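Local coordinates for GXWXG domain-containing protein (Thermomonospora curvata, PDB 4MVE) that is of unknown function, a small protein built round an antiparallel beta sheet, with GXWXG and DUF4334 domains, at residues L93-T106 against A110-R123. Numbering follows the deposited sequence.
Sequences LGLARLREVALRGT and AMIYDKQPIIDHFR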
ATOM      1  N   LEU A  93      13.991   0.287   8.861  1.00 32.60           N
ATOM      2  CA  LEU A  93      13.710   1.514   8.089  1.00 32.75           C
ATOM      3  C   LEU A  93      12.865   2.495   8.918  1.00 35.62           C
ATOM      4  O   LEU A  93      12.478   3.560   8.426  1.00 34.39           O
ATOM      5  CB  LEU A  93      12.990   1.191   6.757  1.00 31.40           C
ATOM      6  CG  LEU A  93      13.892   0.660   5.641  1.00 35.70           C
ATOM      7  CD1 LEU A  93      13.993  -0.834   5.707  1.00 34.19           C
ATOM      8  CD2 LEU A  93      13.303   0.981   4.288  1.00 39.36           C
ATOM      9  N   GLY A  94      12.543   2.095  10.140  1.00 31.86           N
ATOM     10  CA  GLY A  94      11.728   2.898  11.041  1.00 32.27           C
ATOM     11  C   GLY A  94      10.268   2.493  10.936  1.00 36.48           C
ATOM     12  O   GLY A  94       9.890   1.664  10.089  1.00 34.80           O
ATOM     13  N   LEU A  95       9.435   3.088  11.794  1.00 32.08           N
ATOM     14  CA  LEU A  95       8.026   2.773  11.826  1.00 31.22           C
ATOM     15  C   LEU A  95       7.241   3.825  11.028  1.00 32.91           C
ATOM     16  O   LEU A  95       7.810   4.436  10.111  1.00 30.70           O
ATOM     17  CB  LEU A  95       7.518   2.583  13.287  1.00 32.05           C
ATOM     18  CG  LEU A  95       8.077   1.312  13.974  1.00 38.38           C
ATOM     19  CD1 LEU A  95       7.792   1.307  15.447  1.00 41.01           C
ATOM     20  CD2 LEU A  95       7.511   0.030  13.352  1.00 40.29           C
ATOM     21  N   ALA A  96       5.922   3.954  11.280  1.00 27.12           N
ATOM     22  CA  ALA A  96       5.113   4.854  10.490  1.00 26.48           C
ATOM     23  C   ALA A  96       3.850   5.272  11.245  1.00 32.03           C
ATOM     24  O   ALA A  96       3.644   4.886  12.394  1.00 32.79           O
ATOM     25  CB  ALA A  96       4.750   4.192   9.163  1.00 26.30           C
ATOM     26  N   ARG A  97       3.061   6.137  10.622  1.00 28.90           N
ATOM     27  CA  ARG A  97       1.820   6.643  11.187  1.00 29.87           C
ATOM     28  C   ARG A  97       0.874   7.046  10.053  1.00 32.51           C
ATOM     29  O   ARG A  97       1.268   7.042   8.875  1.00 31.71           O
ATOM     30  CB  ARG A  97       2.080   7.789  12.185  1.00 31.61           C
ATOM     31  CG  ARG A  97       2.626   9.037  11.560  1.00 37.51           C
ATOM     32  CD  ARG A  97       3.549   9.827  12.500  1.00 35.09           C
ATOM     33  NE  ARG A  97       4.089  10.981  11.768  1.00 37.31           N
ATOM     34  CZ  ARG A  97       4.955  10.910  10.752  1.00 46.54           C
ATOM     35  NH1 ARG A  97       5.447   9.731  10.362  1.00 26.57           N
ATOM     36  NH2 ARG A  97       5.357  12.014  10.138  1.00 29.05           N
ATOM     37  N   LEU A  98      -0.378   7.313  10.403  1.00 28.46           N
ATOM     38  CA  LEU A  98      -1.414   7.679   9.434  1.00 28.82           C
ATOM     39  C   LEU A  98      -1.862   9.107   9.604  1.00 34.47           C
ATOM     40  O   LEU A  98      -2.065   9.576  10.734  1.00 32.67           O
ATOM     41  CB  LEU A  98      -2.644   6.784   9.598  1.00 29.19           C
ATOM     42  CG  LEU A  98      -2.514   5.306   9.160  1.00 33.70           C
ATOM     43  CD1 LEU A  98      -3.599   4.462   9.822  1.00 34.46           C
ATOM     44  CD2 LEU A  98      -2.615   5.168   7.639  1.00 34.04           C
ATOM     45  N   ARG A  99      -2.010   9.796   8.476  1.00 29.13           N
ATOM     46  CA  ARG A  99      -2.531  11.174   8.426  1.00 29.26           C
ATOM     47  C   ARG A  99      -3.415  11.309   7.190  1.00 34.27           C
ATOM     48  O   ARG A  99      -3.397  10.412   6.323  1.00 35.51           O
ATOM     49  CB  ARG A  99      -1.392  12.204   8.383  1.00 23.21           C
ATOM     50  CG  ARG A  99      -0.455  12.224   9.616  1.00 26.49           C
ATOM     51  CD  ARG A  99      -1.240  12.666  10.870  1.00 30.91           C
ATOM     52  NE  ARG A  99      -0.396  12.913  12.034  1.00 27.18           N
ATOM     53  CZ  ARG A  99      -0.108  12.016  12.977  1.00 44.45           C
ATOM     54  NH1 ARG A  99      -0.506  10.756  12.850  1.00 28.24           N
ATOM     55  NH2 ARG A  99       0.627  12.359  14.023  1.00 36.03           N
ATOM     56  N   GLU A 100      -4.199  12.388   7.106  1.00 28.43           N
ATOM     57  CA  GLU A 100      -4.984  12.662   5.903  1.00 28.43           C
ATOM     58  C   GLU A 100      -4.154  13.604   5.058  1.00 31.00           C
ATOM     59  O   GLU A 100      -3.797  14.675   5.539  1.00 30.11           O
ATOM     60  CB  GLU A 100      -6.352  13.256   6.235  1.00 30.79           C
ATOM     61  CG  GLU A 100      -7.276  12.263   6.921  1.00 46.58           C
ATOM     62  CD  GLU A 100      -8.607  12.890   7.276  1.00 81.00           C
ATOM     63  OE1 GLU A 100      -8.653  13.669   8.257  1.00 78.02           O
ATOM     64  OE2 GLU A 100      -9.599  12.623   6.557  1.00 83.12           O
ATOM     65  N   VAL A 101      -3.770  13.160   3.847  1.00 26.30           N
ATOM     66  CA  VAL A 101      -2.886  13.881   2.918  1.00 25.36           C
ATOM     67  C   VAL A 101      -3.531  13.950   1.525  1.00 31.42           C
ATOM     68  O   VAL A 101      -4.207  13.005   1.152  1.00 28.36           O
ATOM     69  CB  VAL A 101      -1.489  13.187   2.838  1.00 27.00           C
ATOM     70  CG1 VAL A 101      -0.468  14.053   2.069  1.00 26.93           C
ATOM     71  CG2 VAL A 101      -0.937  12.829   4.240  1.00 25.31           C
ATOM     72  N   ALA A 102      -3.360  15.087   0.787  1.00 30.00           N
ATOM     73  CA  ALA A 102      -3.884  15.224  -0.579  1.00 30.84           C
ATOM     74  C   ALA A 102      -2.920  14.631  -1.601  1.00 35.69           C
ATOM     75  O   ALA A 102      -1.703  14.749  -1.462  1.00 33.37           O
ATOM     76  CB  ALA A 102      -4.132  16.685  -0.928  1.00 31.58           C
ATOM     77  N   LEU A 103      -3.488  14.040  -2.654  1.00 33.27           N
ATOM     78  CA  LEU A 103      -2.778  13.563  -3.817  1.00 32.92           C
ATOM     79  C   LEU A 103      -3.677  13.815  -4.992  1.00 41.34           C
ATOM     80  O   LEU A 103      -4.776  13.251  -5.043  1.00 43.36           O
ATOM     81  CB  LEU A 103      -2.355  12.089  -3.729  1.00 31.71           C
ATOM     82  CG  LEU A 103      -1.745  11.525  -5.062  1.00 34.54           C
ATOM     83  CD1 LEU A 103      -0.297  12.016  -5.270  1.00 32.55           C
ATOM     84  CD2 LEU A 103      -1.808  10.016  -5.105  1.00 30.12           C
ATOM     85  N   ARG A 104      -3.242  14.708  -5.917  1.00 39.55           N
ATOM     86  CA  ARG A 104      -3.991  15.092  -7.120  1.00 40.84           C
ATOM     87  C   ARG A 104      -5.355  15.682  -6.764  1.00 46.47           C
ATOM     88  O   ARG A 104      -6.365  15.342  -7.376  1.00 48.02           O
ATOM     89  CB  ARG A 104      -4.168  13.886  -8.051  1.00 38.15           C
ATOM     90  CG  ARG A 104      -2.867  13.309  -8.479  1.00 38.67           C
ATOM     91  CD  ARG A 104      -3.058  11.999  -9.174  1.00 39.90           C
ATOM     92  NE  ARG A 104      -1.741  11.480  -9.441  1.00 43.32           N
ATOM     93  CZ  ARG A 104      -1.399  10.205  -9.421  1.00 58.92           C
ATOM     94  NH1 ARG A 104      -2.326   9.260  -9.253  1.00 41.53           N
ATOM     95  NH2 ARG A 104      -0.136   9.855  -9.613  1.00 41.01           N
ATOM     96  N   GLY A 105      -5.374  16.510  -5.735  1.00 44.11           N
ATOM     97  CA  GLY A 105      -6.593  17.152  -5.255  1.00 45.27           C
ATOM     98  C   GLY A 105      -7.505  16.291  -4.402  1.00 49.19           C
ATOM     99  O   GLY A 105      -8.564  16.764  -3.990  1.00 50.95           O
ATOM    100  N   THR A 106      -7.138  15.013  -4.145  1.00 43.76           N
ATOM    101  CA  THR A 106      -7.986  14.164  -3.318  1.00 41.78           C
ATOM    102  C   THR A 106      -7.266  13.879  -2.033  1.00 39.07           C
ATOM    103  O   THR A 106      -6.138  13.397  -2.049  1.00 34.98           O
ATOM    104  CB  THR A 106      -8.411  12.886  -4.037  1.00 50.26           C
ATOM    105  OG1 THR A 106      -9.155  13.232  -5.203  1.00 56.41           O
ATOM    106  CG2 THR A 106      -9.236  11.946  -3.140  1.00 46.00           C
ATOM    107  N   ALA A 110      -3.342   8.339   4.425  1.00 27.21           N
ATOM    108  CA  ALA A 110      -2.034   8.080   3.872  1.00 25.70           C
ATOM    109  C   ALA A 110      -1.104   7.568   4.948  1.00 28.13           C
ATOM    110  O   ALA A 110      -1.170   8.062   6.059  1.00 26.06           O
ATOM    111  CB  ALA A 110      -1.477   9.363   3.256  1.00 25.54           C
HETATM  112  N   MSE A 111      -0.255   6.559   4.645  1.00 24.83           N
HETATM  113  CA  MSE A 111       0.751   6.157   5.632  1.00 24.44           C
HETATM  114  C   MSE A 111       2.015   6.982   5.429  1.00 30.00           C
HETATM  115  O   MSE A 111       2.492   7.098   4.317  1.00 29.42           O
HETATM  116  CB  MSE A 111       1.060   4.671   5.527  1.00 26.10           C
HETATM  117  CG  MSE A 111       1.732   4.118   6.760  1.00 30.55           C
HETATM  118 SE   MSE A 111       2.589   2.418   6.286  0.91 35.09          SE
HETATM  119  CE  MSE A 111       3.986   3.077   5.141  1.00 32.09           C
ATOM    120  N   ILE A 112       2.552   7.583   6.485  1.00 28.55           N
ATOM    121  CA  ILE A 112       3.793   8.373   6.359  1.00 26.36           C
ATOM    122  C   ILE A 112       4.908   7.644   7.120  1.00 28.61           C
ATOM    123  O   ILE A 112       4.737   7.408   8.296  1.00 27.88           O
ATOM    124  CB  ILE A 112       3.580   9.810   6.918  1.00 28.27           C
ATOM    125  CG1 ILE A 112       2.377  10.514   6.226  1.00 26.74           C
ATOM    126  CG2 ILE A 112       4.907  10.653   6.868  1.00 27.90           C
ATOM    127  CD1 ILE A 112       2.089  11.942   6.609  1.00 34.32           C
ATOM    128  N   TYR A 113       6.053   7.345   6.490  1.00 25.81           N
ATOM    129  CA  TYR A 113       7.159   6.724   7.250  1.00 25.12           C
ATOM    130  C   TYR A 113       7.704   7.738   8.229  1.00 25.86           C
ATOM    131  O   TYR A 113       7.773   8.944   7.904  1.00 24.33           O
ATOM    132  CB  TYR A 113       8.286   6.241   6.326  1.00 25.89           C
ATOM    133  CG  TYR A 113       8.011   4.914   5.643  1.00 26.33           C
ATOM    134  CD1 TYR A 113       7.123   4.824   4.576  1.00 26.12           C
ATOM    135  CD2 TYR A 113       8.661   3.752   6.050  1.00 29.44           C
ATOM    136  CE1 TYR A 113       6.900   3.601   3.911  1.00 27.99           C
ATOM    137  CE2 TYR A 113       8.444   2.530   5.404  1.00 30.64           C
ATOM    138  CZ  TYR A 113       7.545   2.451   4.351  1.00 35.28           C
ATOM    139  OH  TYR A 113       7.379   1.231   3.718  1.00 29.90           O
ATOM    140  N   ASP A 114       8.093   7.265   9.407  1.00 20.23           N
ATOM    141  CA  ASP A 114       8.687   8.133  10.419  1.00 21.63           C
ATOM    142  C   ASP A 114      10.059   8.607  10.019  1.00 30.52           C
ATOM    143  O   ASP A 114      10.447   9.721  10.388  1.00 31.28           O
ATOM    144  CB  ASP A 114       8.826   7.382  11.767  1.00 23.13           C
ATOM    145  CG  ASP A 114       7.504   7.043  12.412  1.00 35.22           C
ATOM    146  OD1 ASP A 114       6.448   7.515  11.900  1.00 34.19           O
ATOM    147  OD2 ASP A 114       7.516   6.354  13.453  1.00 42.15           O
ATOM    148  N   LYS A 115      10.847   7.721   9.351  1.00 28.60           N
ATOM    149  CA  LYS A 115      12.266   8.013   9.132  1.00 29.39           C
ATOM    150  C   LYS A 115      12.671   7.991   7.673  1.00 30.69           C
ATOM    151  O   LYS A 115      13.864   7.991   7.388  1.00 30.48           O
ATOM    152  CB  LYS A 115      13.117   6.997   9.934  1.00 33.79           C
ATOM    153  CG  LYS A 115      12.899   7.044  11.439  1.00 38.31           C
ATOM    154  CD  LYS A 115      14.051   7.725  12.137  1.00 55.16           C
ATOM    155  CE  LYS A 115      13.618   8.755  13.159  1.00 69.67           C
ATOM    156  NZ  LYS A 115      14.753   9.636  13.559  1.00 75.37           N
ATOM    157  N   GLN A 116      11.700   7.988   6.757  1.00 26.79           N
ATOM    158  CA  GLN A 116      11.930   7.904   5.305  1.00 27.12           C
ATOM    159  C   GLN A 116      11.000   8.850   4.595  1.00 28.92           C
ATOM    160  O   GLN A 116       9.852   8.958   5.017  1.00 26.99           O
ATOM    161  CB  GLN A 116      11.678   6.453   4.789  1.00 27.92           C
ATOM    162  CG  GLN A 116      12.383   5.332   5.572  1.00 26.57           C
ATOM    163  CD  GLN A 116      13.887   5.442   5.573  1.00 35.61           C
ATOM    164  OE1 GLN A 116      14.499   6.050   4.693  1.00 30.39           O
ATOM    165  NE2 GLN A 116      14.509   4.897   6.600  1.00 25.83           N
ATOM    166  N   PRO A 117      11.443   9.539   3.516  1.00 26.38           N
ATOM    167  CA  PRO A 117      10.545  10.517   2.862  1.00 25.50           C
ATOM    168  C   PRO A 117       9.578   9.785   1.926  1.00 29.17           C
ATOM    169  O   PRO A 117       9.650   9.950   0.718  1.00 28.59           O
ATOM    170  CB  PRO A 117      11.531  11.432   2.112  1.00 26.93           C
ATOM    171  CG  PRO A 117      12.703  10.524   1.785  1.00 31.94           C
ATOM    172  CD  PRO A 117      12.808   9.559   2.921  1.00 27.86           C
ATOM    173  N   ILE A 118       8.705   8.939   2.494  1.00 27.51           N
ATOM    174  CA  ILE A 118       7.770   8.102   1.736  1.00 26.63           C
ATOM    175  C   ILE A 118       6.370   8.220   2.302  1.00 30.35           C
ATOM    176  O   ILE A 118       6.167   8.023   3.511  1.00 28.10           O
ATOM    177  CB  ILE A 118       8.232   6.602   1.755  1.00 30.16           C
ATOM    178  CG1 ILE A 118       9.669   6.422   1.202  1.00 33.17           C
ATOM    179  CG2 ILE A 118       7.248   5.713   0.987  1.00 31.34           C
ATOM    180  CD1 ILE A 118      10.392   5.121   1.600  1.00 44.21           C
ATOM    181  N   ILE A 119       5.398   8.514   1.420  1.00 25.89           N
ATOM    182  CA  ILE A 119       3.987   8.555   1.813  1.00 25.23           C
ATOM    183  C   ILE A 119       3.206   7.598   0.917  1.00 30.29           C
ATOM    184  O   ILE A 119       3.371   7.684  -0.295  1.00 30.90           O
ATOM    185  CB  ILE A 119       3.408   9.991   1.711  1.00 27.40           C
ATOM    186  CG1 ILE A 119       4.116  10.959   2.659  1.00 26.55           C
ATOM    187  CG2 ILE A 119       1.872   9.995   1.957  1.00 26.35           C
ATOM    188  CD1 ILE A 119       3.897  12.441   2.201  1.00 26.90           C
ATOM    189  N   ASP A 120       2.332   6.736   1.487  1.00 26.11           N
ATOM    190  CA  ASP A 120       1.453   5.829   0.724  1.00 24.55           C
ATOM    191  C   ASP A 120       0.019   6.323   0.836  1.00 28.94           C
ATOM    192  O   ASP A 120      -0.568   6.238   1.922  1.00 28.36           O
ATOM    193  CB  ASP A 120       1.546   4.371   1.202  1.00 25.89           C
ATOM    194  CG  ASP A 120       2.951   3.789   1.271  1.00 38.09           C
ATOM    195  OD1 ASP A 120       3.783   4.122   0.392  1.00 37.18           O
ATOM    196  OD2 ASP A 120       3.195   2.952   2.154  1.00 43.92           O
ATOM    197  N   HIS A 121      -0.534   6.839  -0.274  1.00 25.94           N
ATOM    198  CA  HIS A 121      -1.902   7.405  -0.383  1.00 26.62           C
ATOM    199  C   HIS A 121      -2.877   6.284  -0.696  1.00 32.89           C
ATOM    200  O   HIS A 121      -2.707   5.595  -1.701  1.00 33.22           O
ATOM    201  CB  HIS A 121      -1.949   8.490  -1.462  1.00 26.68           C
ATOM    202  CG  HIS A 121      -0.942   9.577  -1.260  1.00 31.03           C
ATOM    203  ND1 HIS A 121      -1.289  10.798  -0.654  1.00 32.39           N
ATOM    204  CD2 HIS A 121       0.366   9.624  -1.621  1.00 33.26           C
ATOM    205  CE1 HIS A 121      -0.192  11.529  -0.681  1.00 32.53           C
ATOM    206  NE2 HIS A 121       0.825  10.875  -1.279  1.00 33.61           N
ATOM    207  N   PHE A 122      -3.833   6.028   0.207  1.00 29.22           N
ATOM    208  CA  PHE A 122      -4.764   4.902   0.051  1.00 27.71           C
ATOM    209  C   PHE A 122      -6.111   5.300  -0.540  1.00 33.38           C
ATOM    210  O   PHE A 122      -6.707   6.298  -0.136  1.00 33.58           O
ATOM    211  CB  PHE A 122      -4.995   4.226   1.404  1.00 28.44           C
ATOM    212  CG  PHE A 122      -3.741   3.678   2.015  1.00 29.53           C
ATOM    213  CD1 PHE A 122      -2.995   2.704   1.355  1.00 32.25           C
ATOM    214  CD2 PHE A 122      -3.276   4.154   3.236  1.00 30.17           C
ATOM    215  CE1 PHE A 122      -1.813   2.213   1.915  1.00 32.38           C
ATOM    216  CE2 PHE A 122      -2.091   3.681   3.777  1.00 32.12           C
ATOM    217  CZ  PHE A 122      -1.377   2.695   3.126  1.00 30.23           C
ATOM    218  N   ARG A 123      -6.619   4.482  -1.462  1.00 29.49           N
ATOM    219  CA  ARG A 123      -7.967   4.668  -2.005  1.00 30.52           C
ATOM    220  C   ARG A 123      -8.694   3.343  -1.897  1.00 32.82           C
ATOM    221  O   ARG A 123      -8.075   2.306  -2.030  1.00 31.54           O
ATOM    222  CB  ARG A 123      -7.944   5.171  -3.464  1.00 33.86           C
ATOM    223  CG  ARG A 123      -7.238   6.487  -3.703  1.00 33.88           C
ATOM    224  CD  ARG A 123      -8.049   7.752  -3.500  1.00 50.69           C
ATOM    225  NE  ARG A 123      -7.179   8.916  -3.728  1.00 59.66           N
ATOM    226  CZ  ARG A 123      -7.034   9.531  -4.899  1.00 70.97           C
ATOM    227  NH1 ARG A 123      -7.750   9.150  -5.952  1.00 47.20           N
ATOM    228  NH2 ARG A 123      -6.189  10.547  -5.021  1.00 64.59           N
TER
HETATM  229  O   HOH W   1      10.259   5.069   8.907  1.00 36.96           O
HETATM  230  O   HOH W   2      10.558   4.786  13.692  1.00 36.93           O
HETATM  231  O   HOH W   3       7.696  12.087   8.492  1.00 34.21           O
HETATM  232  O   HOH W   4      -5.198  10.879  -1.894  1.00 36.96           O
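R97 runs its chain past D114 OD1 and lays its guanidinium over I112. From CB, a CG set between the backbone N and the carbonyl carbon (chi1 67°) and a bend at chi2 (-149°) carry the chain beside D114: CG lies 4.1 Å and CD 3.8 Å from D114 OD1, with NE about as near. CZ comes by I112 CG2, and at the tip NH1 makes a salt bridge to D114 OD1 at 2.9 Å, the guanidinium and carboxylate planes 60° apart. I112 CB lies over one guanidinium face and CG2 touches NH2 at 3.6 Å, while a water links NH2 to Y113 O. A leucine in place of R97 would probably leave the D114 carboxylate without its charged mate and I112 without the flat group that covers it. Beneath this, R97 and I112 form a hydrogen-bonded pair of the antiparallel hairpin made by strands 96-103 and 106-113, joined by a type I' turn whose positive-phi third position suits G105. On the sheet face shared by A96, L98 and M111, A96, an alanine, lets the methionine chain of M111 (built as selenomethionine) come close, A96 CB 3.9 Å from M111 CG. Toward the turn, branched V101 sets CG2 against both I112 CD1 and A110 CB, the latter at 3.6 Å. On strand 118-124, the H121 ring offers a flat face to L103 CB, a CH-pi contact 3.7 Å from CB to the ring centroid; H121 NE2 is hydrogen-bonded to D135 OD2, whereas ND1 is buried without a polar partner.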